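Proline/betaine transporter, RALF (Rickettsia prowazekii str. Madrid E, PDB 4D7R) probably acts as a guanine nucleotide exchange factor, here in an engineered chimera joining the Sec7 domain of Rickettsia RalF to the capping domain of Legionella RalF. Local coordinates at residues A[100-105]-A[140-145]; A[106-111]-A[144-149]; A[165-170]-A[279-284]. All coordinates share one frame; numbering follows the deposited sequence.

Contact 1: A[100-105]-A[140-145]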
loop_
_atom_site.group_PDB
_atom_site.type_symbol
_atom_site.label_atom_id
_atom_site.label_comp_id
_atom_site.label_asym_id
_atom_site.label_seq_id
_atom_site.Cartn_x
_atom_site.Cartn_y
_atom_site.Cartn_z
ATOM N N SER A 100 -0.214 17.012 -4.947
ATOM C CA SER A 100 0.260 17.750 -6.117
ATOM C C SER A 100 0.226 16.869 -7.400
ATOM O O SER A 100 -0.092 17.360 -8.501
ATOM C CB SER A 100 1.659 18.300 -5.852
ATOM O OG SER A 100 2.084 19.190 -6.875
ATOM N N PHE A 101 0.532 15.566 -7.243
ATOM C CA PHE A 101 0.568 14.620 -8.370
ATOM C C PHE A 101 -0.831 14.461 -8.936
ATOM O O PHE A 101 -1.046 14.612 -10.137
ATOM C CB PHE A 101 1.165 13.270 -7.921
ATOM C CG PHE A 101 1.086 12.158 -8.938
ATOM C CD1 PHE A 101 2.042 12.041 -9.938
ATOM C CD2 PHE A 101 0.025 11.251 -8.926
ATOM C CE1 PHE A 101 1.937 11.050 -10.915
ATOM C CE2 PHE A 101 -0.063 10.236 -9.890
ATOM C CZ PHE A 101 0.883 10.151 -10.884
ATOM N N THR A 102 -1.802 14.213 -8.055
ATOM C CA THR A 102 -3.172 14.041 -8.489
ATOM C C THR A 102 -3.692 15.305 -9.182
ATOM O O THR A 102 -4.390 15.183 -10.183
ATOM C CB THR A 102 -4.018 13.495 -7.345
ATOM O OG1 THR A 102 -3.364 12.304 -6.903
ATOM C CG2 THR A 102 -5.406 13.132 -7.788
ATOM N N LYS A 103 -3.245 16.498 -8.725
ATOM C CA LYS A 103 -3.642 17.789 -9.314
ATOM C C LYS A 103 -3.202 17.980 -10.769
ATOM O O LYS A 103 -3.875 18.696 -11.508
ATOM C CB LYS A 103 -3.258 18.967 -8.411
ATOM C CG LYS A 103 -4.327 19.212 -7.340
ATOM C CD LYS A 103 -3.896 20.234 -6.284
ATOM C CE LYS A 103 -5.014 20.586 -5.318
ATOM N NZ LYS A 103 -5.466 19.419 -4.513
ATOM N N GLN A 104 -2.138 17.276 -11.205
ATOM C CA GLN A 104 -1.639 17.301 -12.587
ATOM C C GLN A 104 -2.699 16.743 -13.574
ATOM O O GLN A 104 -2.720 17.114 -14.752
ATOM C CB GLN A 104 -0.372 16.439 -12.690
ATOM C CG GLN A 104 0.872 17.010 -11.965
ATOM C CD GLN A 104 1.658 17.973 -12.822
ATOM O OE1 GLN A 104 1.452 18.094 -14.040
ATOM N NE2 GLN A 104 2.536 18.741 -12.200
ATOM N N PHE A 105 -3.549 15.831 -13.108
ATOM C CA PHE A 105 -4.592 15.236 -13.969
ATOM C C PHE A 105 -5.742 16.210 -14.190
ATOM O O PHE A 105 -6.227 16.827 -13.245
ATOM C CB PHE A 105 -5.160 13.960 -13.329
ATOM C CG PHE A 105 -4.210 12.793 -13.249
ATOM C CD1 PHE A 105 -3.232 12.733 -12.252
ATOM C CD2 PHE A 105 -4.304 11.737 -14.149
ATOM C CE1 PHE A 105 -2.371 11.642 -12.163
ATOM C CE2 PHE A 105 -3.430 10.651 -14.064
ATOM C CZ PHE A 105 -2.493 10.595 -13.055
ATOM N N GLY A 140 -10.441 10.167 -5.709
ATOM C CA GLY A 140 -11.810 10.614 -5.419
ATOM C C GLY A 140 -11.925 12.093 -5.105
ATOM O O GLY A 140 -12.720 12.813 -5.719
ATOM N N THR A 141 -11.113 12.573 -4.160
ATOM C CA THR A 141 -11.099 13.978 -3.798
ATOM C C THR A 141 -10.879 14.905 -5.008
ATOM O O THR A 141 -11.614 15.888 -5.180
ATOM C CB THR A 141 -10.110 14.197 -2.643
ATOM O OG1 THR A 141 -10.593 13.457 -1.519
ATOM C CG2 THR A 141 -9.966 15.688 -2.260
ATOM N N HIS A 142 -9.864 14.603 -5.834
ATOM C CA HIS A 142 -9.559 15.462 -6.979
ATOM C C HIS A 142 -10.629 15.396 -8.077
ATOM O O HIS A 142 -10.957 16.442 -8.673
ATOM C CB HIS A 142 -8.149 15.182 -7.540
ATOM C CG HIS A 142 -7.787 16.042 -8.726
ATOM N ND1 HIS A 142 -7.696 17.428 -8.621
ATOM C CD2 HIS A 142 -7.518 15.687 -10.005
ATOM C CE1 HIS A 142 -7.360 17.859 -9.826
ATOM N NE2 HIS A 142 -7.277 16.856 -10.704
ATOM N N TYR A 143 -11.203 14.190 -8.310
ATOM C CA TYR A 143 -12.243 14.050 -9.320
ATOM C C TYR A 143 -13.474 14.877 -8.929
ATOM O O TYR A 143 -14.019 15.590 -9.759
ATOM C CB TYR A 143 -12.597 12.576 -9.615
ATOM C CG TYR A 143 -13.670 12.499 -10.682
ATOM C CD1 TYR A 143 -15.022 12.575 -10.345
ATOM C CD2 TYR A 143 -13.335 12.499 -12.036
ATOM C CE1 TYR A 143 -16.009 12.625 -11.323
ATOM C CE2 TYR A 143 -14.320 12.475 -13.023
ATOM C CZ TYR A 143 -15.656 12.569 -12.660
ATOM O OH TYR A 143 -16.654 12.566 -13.598
ATOM N N TYR A 144 -13.848 14.830 -7.656
ATOM C CA TYR A 144 -14.951 15.592 -7.091
ATOM C C TYR A 144 -14.668 17.083 -7.245
ATOM O O TYR A 144 -15.488 17.817 -7.809
ATOM C CB TYR A 144 -15.168 15.227 -5.608
ATOM C CG TYR A 144 -16.078 16.197 -4.876
ATOM C CD1 TYR A 144 -17.412 16.351 -5.247
ATOM C CD2 TYR A 144 -15.587 17.010 -3.858
ATOM C CE1 TYR A 144 -18.234 17.291 -4.626
ATOM C CE2 TYR A 144 -16.409 17.938 -3.212
ATOM C CZ TYR A 144 -17.733 18.063 -3.592
ATOM O OH TYR A 144 -18.556 18.942 -2.936
ATOM N N GLU A 145 -13.484 17.513 -6.803
ATOM C CA GLU A 145 -13.078 18.922 -6.909
ATOM C C GLU A 145 -13.122 19.494 -8.332
ATOM O O GLU A 145 -13.458 20.674 -8.491
ATOM C CB GLU A 145 -11.734 19.164 -6.217
ATOM C CG GLU A 145 -11.874 19.157 -4.696
ATOM C CD GLU A 145 -10.608 19.168 -3.857
ATOM O OE1 GLU A 145 -9.519 18.895 -4.407
ATOM O OE2 GLU A 145 -10.707 19.434 -2.637
#
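His142 reaches from helix 129-146 to the chain leaving helix 92-103 and spends its ring N-H on a backbone carbonyl: NE2 donates to Phe105 O over 2.7 Å, with an N-H...O angle of 161°. The acceptor lies at the edge of the imidazole, close to the ring plane, and the donor is tilted only modestly from the carbonyl plane. With CG anti to the backbone N (chi1 180°), the ring is carried straight across the gap. A second carbonyl is near but plays another part. Thr102 O sits over one face of the ring, 3.2 Å from His142 CD2, at a poor angle for bonding to NE2; its donor is the backbone N of Phe105. On that same face Lys103 CA makes a CH-pi contact, 4.0 Å from the centroid of the His142 ring, which, with the in-plane hydrogen bond, probably restrains the imidazole's rotation. Thr102 presents its methyl to the histidine, CG2 lying 3.4 Å from His142 CB. Its hydroxyl is satisfied away from the ring, by hydrogen bonds with Leu98 O and Ser138 OG. Lys103 runs its aliphatic chain past the histidine, CG to ND1 of His142 being 4.0 Å. At 4.1 Å, Lys103 NZ and Glu145 OE1 are too far apart for a salt bridge, though the attraction may still favour this pairing; the salt bridge of this lysine is with Glu99. The ring of Phe105 turns from His142 and meets Tyr72 and Phe119 edge-to-face. The example lies wholly in the Rickettsia part, where a buried histidine side chain bonds a main-chain carbonyl just past the C-terminal end of a neighbouring helix, an interhelical contact within the all-helical Sec7 fold.

Contact 2: A[106-111]-A[144-149]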
loop_
_atom_site.group_PDB
_atom_site.type_symbol
_atom_site.label_atom_id
_atom_site.label_comp_id
_atom_site.label_asym_id
_atom_site.label_seq_id
_atom_site.Cartn_x
_atom_site.Cartn_y
_atom_site.Cartn_z
ATOM N N ASP A 106 -6.191 16.322 -15.428
ATOM C CA ASP A 106 -7.344 17.149 -15.755
ATOM C C ASP A 106 -8.557 16.198 -15.859
ATOM O O ASP A 106 -8.645 15.405 -16.790
ATOM C CB ASP A 106 -7.112 17.923 -17.064
ATOM C CG ASP A 106 -8.298 18.769 -17.498
ATOM O OD1 ASP A 106 -9.098 19.179 -16.615
ATOM O OD2 ASP A 106 -8.423 19.030 -18.713
ATOM N N PHE A 107 -9.443 16.231 -14.853
ATOM C CA PHE A 107 -10.624 15.371 -14.815
ATOM C C PHE A 107 -11.893 16.194 -15.052
ATOM O O PHE A 107 -12.985 15.662 -14.865
ATOM C CB PHE A 107 -10.724 14.667 -13.445
ATOM C CG PHE A 107 -9.660 13.633 -13.146
ATOM C CD1 PHE A 107 -9.140 12.828 -14.157
ATOM C CD2 PHE A 107 -9.232 13.418 -11.850
ATOM C CE1 PHE A 107 -8.168 11.862 -13.876
ATOM C CE2 PHE A 107 -8.282 12.429 -11.565
ATOM C CZ PHE A 107 -7.767 11.654 -12.580
ATOM N N LYS A 108 -11.746 17.472 -15.458
ATOM C CA LYS A 108 -12.863 18.401 -15.673
ATOM C C LYS A 108 -13.725 17.931 -16.819
ATOM O O LYS A 108 -13.223 17.735 -17.922
ATOM C CB LYS A 108 -12.352 19.838 -15.924
ATOM C CG LYS A 108 -11.630 20.469 -14.725
ATOM C CD LYS A 108 -11.307 21.972 -14.913
ATOM C CE LYS A 108 -10.222 22.286 -15.930
ATOM N NZ LYS A 108 -8.886 21.779 -15.517
ATOM N N GLU A 109 -15.007 17.679 -16.546
ATOM C CA GLU A 109 -15.975 17.178 -17.530
ATOM C C GLU A 109 -15.542 15.849 -18.150
ATOM O O GLU A 109 -15.959 15.523 -19.266
ATOM C CB GLU A 109 -16.268 18.238 -18.625
ATOM C CG GLU A 109 -16.830 19.534 -18.077
ATOM C CD GLU A 109 -17.047 20.604 -19.129
ATOM O OE1 GLU A 109 -16.176 20.772 -20.013
ATOM O OE2 GLU A 109 -18.084 21.295 -19.051
ATOM N N LYS A 110 -14.699 15.074 -17.419
ATOM C CA LYS A 110 -14.242 13.782 -17.883
ATOM C C LYS A 110 -15.148 12.721 -17.292
ATOM O O LYS A 110 -15.730 12.922 -16.216
ATOM C CB LYS A 110 -12.767 13.501 -17.488
ATOM C CG LYS A 110 -11.720 14.429 -18.101
ATOM C CD LYS A 110 -11.757 14.538 -19.619
ATOM C CE LYS A 110 -10.958 15.733 -20.080
ATOM N NZ LYS A 110 -11.332 16.142 -21.464
ATOM N N ASP A 111 -15.273 11.610 -18.019
ATOM C CA ASP A 111 -16.032 10.431 -17.624
ATOM C C ASP A 111 -15.347 9.897 -16.362
ATOM O O ASP A 111 -14.113 9.784 -16.345
ATOM C CB ASP A 111 -15.962 9.365 -18.730
ATOM C CG ASP A 111 -16.664 8.074 -18.341
ATOM O OD1 ASP A 111 -17.909 8.090 -18.218
ATOM O OD2 ASP A 111 -15.963 7.079 -18.064
ATOM N N TYR A 144 -13.848 14.830 -7.656
ATOM C CA TYR A 144 -14.951 15.592 -7.091
ATOM C C TYR A 144 -14.668 17.083 -7.245
ATOM O O TYR A 144 -15.488 17.817 -7.809
ATOM C CB TYR A 144 -15.168 15.227 -5.608
ATOM C CG TYR A 144 -16.078 16.197 -4.876
ATOM C CD1 TYR A 144 -17.412 16.351 -5.247
ATOM C CD2 TYR A 144 -15.587 17.010 -3.858
ATOM C CE1 TYR A 144 -18.234 17.291 -4.626
ATOM C CE2 TYR A 144 -16.409 17.938 -3.212
ATOM C CZ TYR A 144 -17.733 18.063 -3.592
ATOM O OH TYR A 144 -18.556 18.942 -2.936
ATOM N N GLU A 145 -13.484 17.513 -6.803
ATOM C CA GLU A 145 -13.078 18.922 -6.909
ATOM C C GLU A 145 -13.122 19.494 -8.332
ATOM O O GLU A 145 -13.458 20.674 -8.491
ATOM C CB GLU A 145 -11.734 19.164 -6.217
ATOM C CG GLU A 145 -11.874 19.157 -4.696
ATOM C CD GLU A 145 -10.608 19.168 -3.857
ATOM O OE1 GLU A 145 -9.519 18.895 -4.407
ATOM O OE2 GLU A 145 -10.707 19.434 -2.637
ATOM N N GLN A 146 -12.835 18.658 -9.364
ATOM C CA GLN A 146 -12.864 19.082 -10.764
ATOM C C GLN A 146 -14.258 18.993 -11.387
ATOM O O GLN A 146 -14.445 19.443 -12.517
ATOM C CB GLN A 146 -11.851 18.282 -11.601
ATOM C CG GLN A 146 -10.417 18.510 -11.111
ATOM C CD GLN A 146 -9.450 18.722 -12.232
ATOM O OE1 GLN A 146 -9.108 17.803 -12.943
ATOM N NE2 GLN A 146 -8.912 19.910 -12.336
ATOM N N ASN A 147 -15.224 18.391 -10.684
ATOM C CA ASN A 147 -16.580 18.216 -11.201
ATOM C C ASN A 147 -17.560 18.445 -10.054
ATOM O O ASN A 147 -18.482 17.652 -9.846
ATOM C CB ASN A 147 -16.730 16.798 -11.767
ATOM C CG ASN A 147 -15.866 16.538 -12.962
ATOM O OD1 ASN A 147 -16.191 16.966 -14.067
ATOM N ND2 ASN A 147 -14.708 15.909 -12.748
ATOM N N LEU A 148 -17.329 19.526 -9.297
ATOM C CA LEU A 148 -18.055 19.871 -8.090
ATOM C C LEU A 148 -19.571 19.782 -8.159
ATOM O O LEU A 148 -20.208 20.553 -8.871
ATOM C CB LEU A 148 -17.595 21.243 -7.578
ATOM C CG LEU A 148 -17.699 21.466 -6.078
ATOM C CD1 LEU A 148 -16.467 20.913 -5.363
ATOM C CD2 LEU A 148 -17.896 22.947 -5.772
ATOM N N ASN A 149 -20.141 18.809 -7.442
ATOM C CA ASN A 149 -21.594 18.607 -7.347
ATOM C C ASN A 149 -22.313 18.373 -8.676
ATOM O O ASN A 149 -23.522 18.547 -8.733
ATOM C CB ASN A 149 -22.260 19.719 -6.504
ATOM C CG ASN A 149 -21.548 20.003 -5.207
ATOM O OD1 ASN A 149 -21.209 19.096 -4.438
ATOM N ND2 ASN A 149 -21.291 21.271 -4.948
#
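Lys108 and Gln146 bring the two backbones closest, their CA atoms 5.0 Å apart, where the loop before helix 112-121 meets the end of helix 129-146. The loop folds into a type II beta turn from Phe107 to Lys110, closed by Lys110 N donating to Phe107 O, and Glu109 takes the positive phi (58°) expected at its third position. Asn147 reads this turn with both ends of its amide. Its ND2 donates to Phe107 O at 2.7 Å, almost straight, with the acceptor in the amide plane but the donor above the carbonyl plane; Lys110 N approaches the same oxygen from the opposite face, so two donors grip it. Asn147 OD1 in turn accepts from Glu109 N at 2.8 Å, along a more bent path. A further bond from ND2 to Tyr143 O, one turn back, helps set the amide's rotation. Gln146 bends at chi2 (-136°) and points OE1 at Phe107 N; the modelled separation of 2.5 Å is very short, so its exact length is doubtful. Lys108 lies obliquely across this glutamine, CG standing 3.7 Å from Gln146 NE2. Bends at chi3 and chi4 then curl the lysine back, and NZ forms a salt bridge with Asp106 OD1 at 2.8 Å, coming from above the carboxylate plane. Within the Rickettsia Sec7 domain, the arrangement illustrates a type II turn held by the side-chain amide of Asn147, which pins an interhelical loop to the C-terminal end of another helix.

Contact 3: A[165-170]-A[279-284]; sequences TIMLNT and SFFTGY
Phe281 of the capping domain, taken atom by atom, crosses to helix 155-173 of the Sec7 domain. Its CB lies 3.8 Å from Met167 SD, and the same sulfur stands obliquely beside the ring in a Met-aromatic contact. Because CG is anti to the backbone N (chi1 -173°), the ring extends toward Ile166 and Thr170. Phe281 CD1 comes within 3.8 Å of Ile166 CG2, and Phe281 CE1 closes to 3.4 Å of that methyl, while Thr170 OG1 lies at the ring edge, 3.9 Å from Phe281 CE1. At the tip, Phe281 CZ is 3.5 Å from Ile166 CG2; the methyl thus sits over one face, a CH-pi contact set off toward the rim. This is helix-to-helix packing across the interface between the Rickettsia Sec7 domain and the Legionella capping domain, a junction made by engineering. Next to the ring, Met167 bends at chi2 and chi3 to bring CE to Phe280 CB, 3.7 Å away. A water bridges the two helices: Thr170 OG1 donates to it at 2.7 Å, and it donates in turn to Phe281 O. Within the cap, Phe314 meets the Phe281 ring edge-to-face.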
loop_
_atom_site.group_PDB
_atom_site.type_symbol
_atom_site.label_atom_id
_atom_site.label_comp_id
_atom_site.label_asym_id
_atom_site.label_seq_id
_atom_site.Cartn_x
_atom_site.Cartn_y
_atom_site.Cartn_z
ATOM N N THR A 165 -16.562 0.462 -6.880
ATOM C CA THR A 165 -16.293 0.158 -8.295
ATOM C C THR A 165 -15.154 -0.854 -8.368
ATOM O O THR A 165 -15.201 -1.787 -9.168
ATOM C CB THR A 165 -15.982 1.456 -9.081
ATOM O OG1 THR A 165 -17.100 2.324 -9.033
ATOM C CG2 THR A 165 -15.643 1.194 -10.537
ATOM N N ILE A 166 -14.113 -0.637 -7.551
ATOM C CA ILE A 166 -12.954 -1.535 -7.463
ATOM C C ILE A 166 -13.424 -2.932 -6.973
ATOM O O ILE A 166 -13.037 -3.944 -7.544
ATOM C CB ILE A 166 -11.863 -0.896 -6.552
ATOM C CG1 ILE A 166 -11.182 0.298 -7.272
ATOM C CG2 ILE A 166 -10.847 -1.938 -6.143
ATOM C CD1 ILE A 166 -10.384 1.226 -6.399
ATOM N N MET A 167 -14.312 -2.976 -5.973
ATOM C CA MET A 167 -14.839 -4.249 -5.477
ATOM C C MET A 167 -15.774 -4.882 -6.521
ATOM O O MET A 167 -15.773 -6.107 -6.669
ATOM C CB MET A 167 -15.577 -4.059 -4.138
ATOM C CG MET A 167 -14.663 -4.117 -2.911
ATOM S SD MET A 167 -13.582 -5.586 -2.795
ATOM C CE MET A 167 -14.769 -6.960 -2.955
ATOM N N LEU A 168 -16.519 -4.030 -7.292
ATOM C CA LEU A 168 -17.430 -4.501 -8.348
ATOM C C LEU A 168 -16.581 -5.207 -9.420
ATOM O O LEU A 168 -16.965 -6.282 -9.882
ATOM C CB LEU A 168 -18.227 -3.339 -8.967
ATOM C CG LEU A 168 -19.140 -3.763 -10.134
ATOM C CD1 LEU A 168 -20.241 -4.759 -9.667
ATOM C CD2 LEU A 168 -19.660 -2.565 -10.879
ATOM N N ASN A 169 -15.416 -4.620 -9.757
ATOM C CA ASN A 169 -14.442 -5.201 -10.720
ATOM C C ASN A 169 -14.024 -6.623 -10.297
ATOM O O ASN A 169 -14.105 -7.561 -11.101
ATOM C CB ASN A 169 -13.226 -4.298 -10.837
ATOM C CG ASN A 169 -12.220 -4.840 -11.803
ATOM O OD1 ASN A 169 -12.482 -4.950 -13.005
ATOM N ND2 ASN A 169 -11.069 -5.234 -11.286
ATOM N N THR A 170 -13.642 -6.797 -9.023
ATOM C CA THR A 170 -13.311 -8.131 -8.480
ATOM C C THR A 170 -14.523 -9.058 -8.574
ATOM O O THR A 170 -14.391 -10.184 -9.056
ATOM C CB THR A 170 -12.818 -8.023 -7.012
ATOM O OG1 THR A 170 -11.496 -7.518 -7.015
ATOM C CG2 THR A 170 -12.842 -9.366 -6.273
ATOM N N SER A 279 -10.292 -5.368 3.567
ATOM C CA SER A 279 -10.271 -6.768 3.939
ATOM C C SER A 279 -10.780 -7.609 2.777
ATOM O O SER A 279 -10.206 -8.555 2.470
ATOM C CB SER A 279 -11.045 -7.078 5.226
ATOM O OG SER A 279 -10.525 -6.485 6.341
ATOM N N PHE A 280 -11.867 -7.201 2.156
ATOM C CA PHE A 280 -12.438 -7.896 1.017
ATOM C C PHE A 280 -11.492 -7.892 -0.170
ATOM O O PHE A 280 -11.326 -8.838 -0.833
ATOM C CB PHE A 280 -13.737 -7.235 0.607
ATOM C CG PHE A 280 -14.894 -7.677 1.409
ATOM C CD1 PHE A 280 -14.964 -7.366 2.713
ATOM C CD2 PHE A 280 -15.876 -8.441 0.861
ATOM C CE1 PHE A 280 -16.013 -7.790 3.484
ATOM C CE2 PHE A 280 -16.932 -8.884 1.624
ATOM C CZ PHE A 280 -17.003 -8.539 2.924
ATOM N N PHE A 281 -10.931 -6.730 -0.416
ATOM C CA PHE A 281 -10.124 -6.502 -1.592
ATOM C C PHE A 281 -8.773 -7.206 -1.566
ATOM O O PHE A 281 -8.397 -7.762 -2.532
ATOM C CB PHE A 281 -9.984 -5.010 -1.855
ATOM C CG PHE A 281 -9.303 -4.658 -3.146
ATOM C CD1 PHE A 281 -9.734 -5.143 -4.340
ATOM C CD2 PHE A 281 -8.223 -3.834 -3.147
ATOM C CE1 PHE A 281 -9.133 -4.804 -5.516
ATOM C CE2 PHE A 281 -7.575 -3.523 -4.316
ATOM C CZ PHE A 281 -8.040 -4.004 -5.500
ATOM N N THR A 282 -8.101 -7.184 -0.424
ATOM C CA THR A 282 -6.728 -7.676 -0.334
ATOM C C THR A 282 -6.503 -8.747 0.694
ATOM O O THR A 282 -5.421 -9.313 0.705
ATOM C CB THR A 282 -5.760 -6.513 0.062
ATOM O OG1 THR A 282 -6.093 -6.096 1.365
ATOM C CG2 THR A 282 -5.818 -5.290 -0.859
ATOM N N GLY A 283 -7.489 -9.013 1.554
ATOM C CA GLY A 283 -7.327 -9.971 2.639
ATOM C C GLY A 283 -6.746 -9.313 3.879
ATOM O O GLY A 283 -6.448 -9.994 4.866
ATOM N N TYR A 284 -6.585 -7.977 3.856
ATOM C CA TYR A 284 -6.020 -7.188 4.962
ATOM C C TYR A 284 -6.707 -7.424 6.320
ATOM O O TYR A 284 -7.933 -7.394 6.414
ATOM C CB TYR A 284 -6.070 -5.713 4.602
ATOM C CG TYR A 284 -5.368 -4.749 5.540
ATOM C CD1 TYR A 284 -4.015 -4.900 5.850
ATOM C CD2 TYR A 284 -6.017 -3.610 6.002
ATOM C CE1 TYR A 284 -3.349 -3.965 6.650
ATOM C CE2 TYR A 284 -5.362 -2.664 6.784
ATOM C CZ TYR A 284 -4.027 -2.834 7.094
ATOM O OH TYR A 284 -3.439 -1.880 7.882
HETATM O O HOH W 1 -9.934 -8.490 -5.015
#

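Contacts 1 and 2 are neighbours, their centres about 9 Å apart, and both use helix 129-146; along the chain, segment 100-105 runs directly into 106-111, and the two partners share Tyr144 and Glu145. They touch, with Tyr143 OH probably hydrogen-bonded to Lys110 O and the His142 and Phe107 rings meeting, so helix and loop form one continuous interface inside the Sec7 domain. Contact 3 stands apart, about 22 Å and 25 Å from them between centres. It follows them in sequence, starting from helix 155-173, the next helix after 129-146, and ends on helix 276-282 of the capping domain, so it joins the two fused parts, whereas contacts 1 and 2 hold the Sec7 part together internally.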